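Long-range contacts in MDM10 isoform 1 (Saccharomyces cerevisiae, PDB 7BTX), which helps tether the endoplasmic reticulum to mitochondria as part of the ERMES complex and takes part in late assembly of the TOM translocase: residues 139-144 with 156-161; 165-170 with 182-187. All coordinates share one frame; numbering follows the deposited sequence.

Contact 1. Residues 139-144 with 156-161; sequences KSLYYG and MIIKRL
Leu141 and Ile158 lie side by side at the apolar centre of this antiparallel hairpin, pointing the same way, with CD2 of Leu141 3.8 Å from CD1 of Ile158. The same Leu141 CD2 meets CE of Met156 at 3.7 Å, where the otherwise extended methionine chain bends at its last torsion (chi3 66°). Beside them, CB of Met156 approaches the edge of the Tyr143 ring near its plane. Paired N-H···O=C bonds join Leu141 to Ile158 and Tyr143 to Met156, and Arg160 N adds a bond to Lys139 O. The opposite face illustrates how one strand pair can carry a different chemistry on each side. CE2 of Tyr142 rests 3.6 Å from CG2 of Ile157. Bends at chi2 and chi3 bring CD and CE of Lys159 alongside Ser140 OG, and from there NZ donates to Ser140 OG (2.7 Å) and to Tyr142 OH (3.3 Å). An alanine at Lys159 would probably leave both hydroxyls without this shared donor and the phenol freer to turn. Beyond the pair, strand 68-76 bonds to the outer edge of 140-144 and strand 165-174 to that of 156-161, while Phe12 of helix 5-16 covers Leu141 and Ile158.

Contact 2. Residues 165-170 with 182-187; sequences TQFMLK and LTCYFQ
Gln166 to Lys170 pair with Gln187 to Thr183 in antiparallel register, the strand axes 4.6 Å apart at closest approach and 169° between their directions. This beta hairpin belongs to the meander of the membrane beta-barrel, and its ladder is uneven: Gln166 and Gln187 exchange two backbone bonds, as do Lys170 and Thr183, whereas Met168 N to Tyr185 O is weak. On the face turned to helix 5-16, the two glutamines run side by side with their amide planes 70° apart, OE1 of Gln166 3.0 Å from NE2 of Gln187. Tyr13 OH of the helix bonds to that NE2 and weakly to that OE1, which links the Gln187 amide to the helix and the Gln166 amide more weakly. Next along, SD of Met168 lies 5.5 Å from the Tyr185 ring centroid, an oblique Met-aromatic contact. The Lys170 chain, extended beyond CG, crosses the same tyrosine and brings CD to 3.7 Å from CE1 of the ring. Another protein chain packs against Thr183 and Tyr185. The other face is mainly apolar: Cys184 SG makes an oblique sulfur-aromatic contact with the Phe167 ring, and CD2 of Leu169 reaches both this SG and, at 3.7 Å, CD1 of Leu182. Toward the other end of the pair, the methyl CG2 of Thr165, anti to its backbone N, lies 3.6 Å from CZ and from CE1 of Phe186.

Overall arrangement
Contacts 1 and 2 are successive hairpins of one meander, their centres 9 Å apart, and strands 152-162 and 165-174 join them edge to edge. Two probable backbone hydrogen bonds make the seam, from Phe167 N to Lys159 O (2.7 Å) and from Leu169 N to Ile157 O (2.8 Å). Side chains cross it as well: Ile158 of contact 1 touches Gln166 and Met168 of contact 2, and Met156 touches Lys170. Helix 5-16 spans both hairpins, with Met5 touching Tyr143 and Lys170, and Trp18 beyond it reaches Arg160 and Gln166. The pair exemplifies how a barrel wall is built from repeated hairpins, here with one helix, 5-16, packed against both.

Contact 1. Residues 139-144 with 156-161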
loop_
_atom_site.group_PDB
_atom_site.type_symbol
_atom_site.label_atom_id
_atom_site.label_comp_id
_atom_site.label_asym_id
_atom_site.label_seq_id
_atom_site.Cartn_x
_atom_site.Cartn_y
_atom_site.Cartn_z
ATOM N N LYS D 139 -39.870 1.829 24.334
ATOM C CA LYS D 139 -38.461 1.484 24.276
ATOM C C LYS D 139 -37.740 2.367 23.268
ATOM O O LYS D 139 -38.357 3.068 22.467
ATOM C CB LYS D 139 -38.287 0.014 23.907
ATOM C CG LYS D 139 -38.954 -0.936 24.876
ATOM C CD LYS D 139 -38.403 -0.749 26.276
ATOM C CE LYS D 139 -38.847 -1.854 27.214
ATOM N NZ LYS D 139 -38.400 -1.582 28.604
ATOM N N SER D 140 -36.413 2.338 23.329
ATOM C CA SER D 140 -35.595 3.074 22.381
ATOM C C SER D 140 -34.270 2.356 22.216
ATOM O O SER D 140 -33.853 1.585 23.078
ATOM C CB SER D 140 -35.356 4.519 22.823
ATOM O OG SER D 140 -36.565 5.251 22.860
ATOM N N LEU D 141 -33.617 2.611 21.088
ATOM C CA LEU D 141 -32.282 2.095 20.822
ATOM C C LEU D 141 -31.456 3.210 20.220
ATOM O O LEU D 141 -31.913 3.892 19.303
ATOM C CB LEU D 141 -32.316 0.881 19.891
ATOM C CG LEU D 141 -30.994 0.178 19.576
ATOM C CD1 LEU D 141 -31.211 -1.285 19.539
ATOM C CD2 LEU D 141 -30.452 0.587 18.227
ATOM N N TYR D 142 -30.252 3.393 20.737
ATOM C CA TYR D 142 -29.288 4.315 20.172
ATOM C C TYR D 142 -28.030 3.547 19.811
ATOM O O TYR D 142 -27.480 2.809 20.626
ATOM C CB TYR D 142 -28.961 5.441 21.148
ATOM C CG TYR D 142 -30.163 6.265 21.518
ATOM C CD1 TYR D 142 -30.927 5.951 22.634
ATOM C CD2 TYR D 142 -30.543 7.345 20.746
ATOM C CE1 TYR D 142 -32.029 6.692 22.964
ATOM C CE2 TYR D 142 -31.641 8.095 21.073
ATOM C CZ TYR D 142 -32.378 7.763 22.180
ATOM O OH TYR D 142 -33.477 8.515 22.504
ATOM N N TYR D 143 -27.592 3.711 18.572
ATOM C CA TYR D 143 -26.451 2.958 18.077
ATOM C C TYR D 143 -25.627 3.883 17.208
ATOM O O TYR D 143 -26.186 4.623 16.400
ATOM C CB TYR D 143 -26.902 1.729 17.292
ATOM C CG TYR D 143 -25.809 1.053 16.503
ATOM C CD1 TYR D 143 -24.894 0.217 17.126
ATOM C CD2 TYR D 143 -25.700 1.237 15.132
ATOM C CE1 TYR D 143 -23.899 -0.400 16.413
ATOM C CE2 TYR D 143 -24.707 0.630 14.416
ATOM C CZ TYR D 143 -23.814 -0.189 15.059
ATOM O OH TYR D 143 -22.832 -0.799 14.331
ATOM N N GLY D 144 -24.312 3.851 17.380
ATOM C CA GLY D 144 -23.416 4.575 16.512
ATOM C C GLY D 144 -22.117 3.810 16.385
ATOM O O GLY D 144 -21.751 3.029 17.253
ATOM N N MET D 156 -27.859 4.786 14.128
ATOM C CA MET D 156 -29.211 4.256 14.074
ATOM C C MET D 156 -29.956 4.560 15.362
ATOM O O MET D 156 -29.499 4.204 16.448
ATOM C CB MET D 156 -29.201 2.749 13.831
ATOM C CG MET D 156 -30.581 2.152 13.712
ATOM S SD MET D 156 -30.574 0.432 13.224
ATOM C CE MET D 156 -29.803 -0.305 14.650
ATOM N N ILE D 157 -31.103 5.217 15.255
ATOM C CA ILE D 157 -31.979 5.476 16.388
ATOM C C ILE D 157 -33.301 4.792 16.104
ATOM O O ILE D 157 -33.871 4.973 15.027
ATOM C CB ILE D 157 -32.187 6.984 16.617
ATOM C CG1 ILE D 157 -30.848 7.701 16.754
ATOM C CG2 ILE D 157 -33.033 7.230 17.838
ATOM C CD1 ILE D 157 -30.944 9.175 16.549
ATOM N N ILE D 158 -33.780 3.998 17.049
ATOM C CA ILE D 158 -35.084 3.358 16.955
ATOM C C ILE D 158 -35.911 3.894 18.109
ATOM O O ILE D 158 -35.429 3.960 19.242
ATOM C CB ILE D 158 -34.992 1.831 17.017
ATOM C CG1 ILE D 158 -33.961 1.305 16.033
ATOM C CG2 ILE D 158 -36.323 1.209 16.706
ATOM C CD1 ILE D 158 -33.648 -0.137 16.252
ATOM N N LYS D 159 -37.142 4.298 17.827
ATOM C CA LYS D 159 -38.079 4.756 18.841
ATOM C C LYS D 159 -39.387 4.013 18.636
ATOM O O LYS D 159 -40.014 4.155 17.584
ATOM C CB LYS D 159 -38.321 6.262 18.735
ATOM C CG LYS D 159 -37.088 7.140 18.752
ATOM C CD LYS D 159 -36.458 7.161 20.117
ATOM C CE LYS D 159 -37.307 7.937 21.095
ATOM N NZ LYS D 159 -36.710 7.894 22.453
ATOM N N ARG D 160 -39.809 3.228 19.624
ATOM C CA ARG D 160 -41.132 2.612 19.538
ATOM C C ARG D 160 -42.138 3.536 20.218
ATOM O O ARG D 160 -42.292 3.563 21.439
ATOM C CB ARG D 160 -41.150 1.218 20.141
ATOM C CG ARG D 160 -42.459 0.524 19.832
ATOM C CD ARG D 160 -42.422 -0.952 20.083
ATOM N NE ARG D 160 -43.710 -1.562 19.785
ATOM C CZ ARG D 160 -43.998 -2.837 20.014
ATOM N NH1 ARG D 160 -45.196 -3.314 19.719
ATOM N NH2 ARG D 160 -43.089 -3.634 20.547
ATOM N N LEU D 161 -42.847 4.296 19.388
ATOM C CA LEU D 161 -43.659 5.420 19.834
ATOM C C LEU D 161 -45.010 5.011 20.405
ATOM O O LEU D 161 -45.675 5.820 21.059
ATOM C CB LEU D 161 -43.871 6.378 18.668
ATOM C CG LEU D 161 -42.589 6.877 18.017
ATOM C CD1 LEU D 161 -42.911 7.692 16.792
ATOM C CD2 LEU D 161 -41.809 7.700 19.011
#

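Contact 2. Residues 165-170 with 182-187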
loop_
_atom_site.group_PDB
_atom_site.type_symbol
_atom_site.label_atom_id
_atom_site.label_comp_id
_atom_site.label_asym_id
_atom_site.label_seq_id
_atom_site.Cartn_x
_atom_site.Cartn_y
_atom_site.Cartn_z
ATOM N N THR D 165 -46.610 1.180 16.367
ATOM C CA THR D 165 -45.970 2.287 15.665
ATOM C C THR D 165 -44.508 2.335 16.084
ATOM O O THR D 165 -44.190 2.158 17.260
ATOM C CB THR D 165 -46.684 3.615 15.976
ATOM O OG1 THR D 165 -48.006 3.600 15.428
ATOM C CG2 THR D 165 -45.950 4.814 15.452
ATOM N N GLN D 166 -43.622 2.550 15.113
ATOM C CA GLN D 166 -42.203 2.662 15.399
ATOM C C GLN D 166 -41.593 3.697 14.473
ATOM O O GLN D 166 -42.059 3.891 13.351
ATOM C CB GLN D 166 -41.501 1.321 15.226
ATOM C CG GLN D 166 -40.324 1.128 16.125
ATOM C CD GLN D 166 -39.619 -0.163 15.854
ATOM O OE1 GLN D 166 -39.051 -0.349 14.785
ATOM N NE2 GLN D 166 -39.652 -1.070 16.815
ATOM N N PHE D 167 -40.550 4.361 14.952
ATOM C CA PHE D 167 -39.800 5.321 14.158
ATOM C C PHE D 167 -38.350 4.876 14.119
ATOM O O PHE D 167 -37.853 4.287 15.078
ATOM C CB PHE D 167 -39.908 6.731 14.735
ATOM C CG PHE D 167 -39.123 7.759 13.977
ATOM C CD1 PHE D 167 -39.524 8.164 12.717
ATOM C CD2 PHE D 167 -37.976 8.312 14.519
ATOM C CE1 PHE D 167 -38.800 9.103 12.013
ATOM C CE2 PHE D 167 -37.246 9.252 13.821
ATOM C CZ PHE D 167 -37.661 9.646 12.566
ATOM N N MET D 168 -37.672 5.149 13.008
ATOM C CA MET D 168 -36.297 4.715 12.844
ATOM C C MET D 168 -35.519 5.736 12.039
ATOM O O MET D 168 -36.019 6.257 11.046
ATOM C CB MET D 168 -36.223 3.371 12.136
ATOM C CG MET D 168 -36.288 2.172 13.035
ATOM S SD MET D 168 -35.799 0.716 12.118
ATOM C CE MET D 168 -34.343 1.333 11.293
ATOM N N LEU D 169 -34.297 6.009 12.470
ATOM C CA LEU D 169 -33.345 6.806 11.718
ATOM C C LEU D 169 -32.135 5.945 11.398
ATOM O O LEU D 169 -31.795 5.031 12.146
ATOM C CB LEU D 169 -32.911 8.041 12.502
ATOM C CG LEU D 169 -33.691 9.325 12.269
ATOM C CD1 LEU D 169 -33.605 10.197 13.490
ATOM C CD2 LEU D 169 -33.126 10.049 11.078
ATOM N N LYS D 170 -31.489 6.234 10.272
ATOM C CA LYS D 170 -30.338 5.437 9.850
ATOM C C LYS D 170 -29.410 6.352 9.049
ATOM O O LYS D 170 -29.615 6.558 7.855
ATOM C CB LYS D 170 -30.755 4.239 9.031
ATOM C CG LYS D 170 -30.815 2.932 9.781
ATOM C CD LYS D 170 -31.486 1.881 8.928
ATOM C CE LYS D 170 -31.228 0.484 9.441
ATOM N NZ LYS D 170 -32.060 -0.519 8.729
ATOM N N LEU D 182 -29.122 9.926 5.035
ATOM C CA LEU D 182 -29.920 9.953 6.252
ATOM C C LEU D 182 -31.347 9.559 5.916
ATOM O O LEU D 182 -32.079 10.347 5.313
ATOM C CB LEU D 182 -29.884 11.339 6.888
ATOM C CG LEU D 182 -30.618 11.475 8.210
ATOM C CD1 LEU D 182 -29.925 10.641 9.256
ATOM C CD2 LEU D 182 -30.651 12.931 8.615
ATOM N N THR D 183 -31.746 8.353 6.313
ATOM C CA THR D 183 -33.037 7.796 5.942
ATOM C C THR D 183 -33.910 7.583 7.169
ATOM O O THR D 183 -33.427 7.197 8.233
ATOM C CB THR D 183 -32.888 6.468 5.213
ATOM O OG1 THR D 183 -32.557 5.457 6.160
ATOM C CG2 THR D 183 -31.792 6.534 4.187
ATOM N N CYS D 184 -35.208 7.822 7.001
ATOM C CA CYS D 184 -36.199 7.670 8.054
ATOM C C CYS D 184 -37.148 6.524 7.728
ATOM O O CYS D 184 -37.464 6.266 6.567
ATOM C CB CYS D 184 -37.001 8.959 8.238
ATOM S SG CYS D 184 -36.025 10.378 8.737
ATOM N N TYR D 185 -37.608 5.835 8.768
ATOM C CA TYR D 185 -38.522 4.703 8.613
ATOM C C TYR D 185 -39.637 4.872 9.634
ATOM O O TYR D 185 -39.447 4.572 10.813
ATOM C CB TYR D 185 -37.837 3.356 8.821
ATOM C CG TYR D 185 -36.735 3.003 7.861
ATOM C CD1 TYR D 185 -35.467 3.537 8.004
ATOM C CD2 TYR D 185 -36.954 2.101 6.836
ATOM C CE1 TYR D 185 -34.465 3.212 7.142
ATOM C CE2 TYR D 185 -35.950 1.770 5.960
ATOM C CZ TYR D 185 -34.705 2.333 6.121
ATOM O OH TYR D 185 -33.684 2.013 5.262
ATOM N N PHE D 186 -40.790 5.336 9.189
ATOM C CA PHE D 186 -41.992 5.250 9.997
ATOM C C PHE D 186 -42.735 3.984 9.608
ATOM O O PHE D 186 -42.842 3.666 8.425
ATOM C CB PHE D 186 -42.872 6.476 9.781
ATOM C CG PHE D 186 -44.035 6.548 10.708
ATOM C CD1 PHE D 186 -43.870 6.992 12.003
ATOM C CD2 PHE D 186 -45.296 6.171 10.285
ATOM C CE1 PHE D 186 -44.937 7.060 12.855
ATOM C CE2 PHE D 186 -46.369 6.232 11.137
ATOM C CZ PHE D 186 -46.190 6.679 12.419
ATOM N N GLN D 187 -43.239 3.256 10.597
ATOM C CA GLN D 187 -43.865 1.970 10.305
ATOM C C GLN D 187 -44.966 1.668 11.307
ATOM O O GLN D 187 -44.715 1.601 12.511
ATOM C CB GLN D 187 -42.817 0.858 10.287
ATOM C CG GLN D 187 -41.754 0.972 11.351
ATOM C CD GLN D 187 -40.583 0.059 11.102
ATOM O OE1 GLN D 187 -40.611 -0.767 10.195
ATOM N NE2 GLN D 187 -39.536 0.211 11.898
#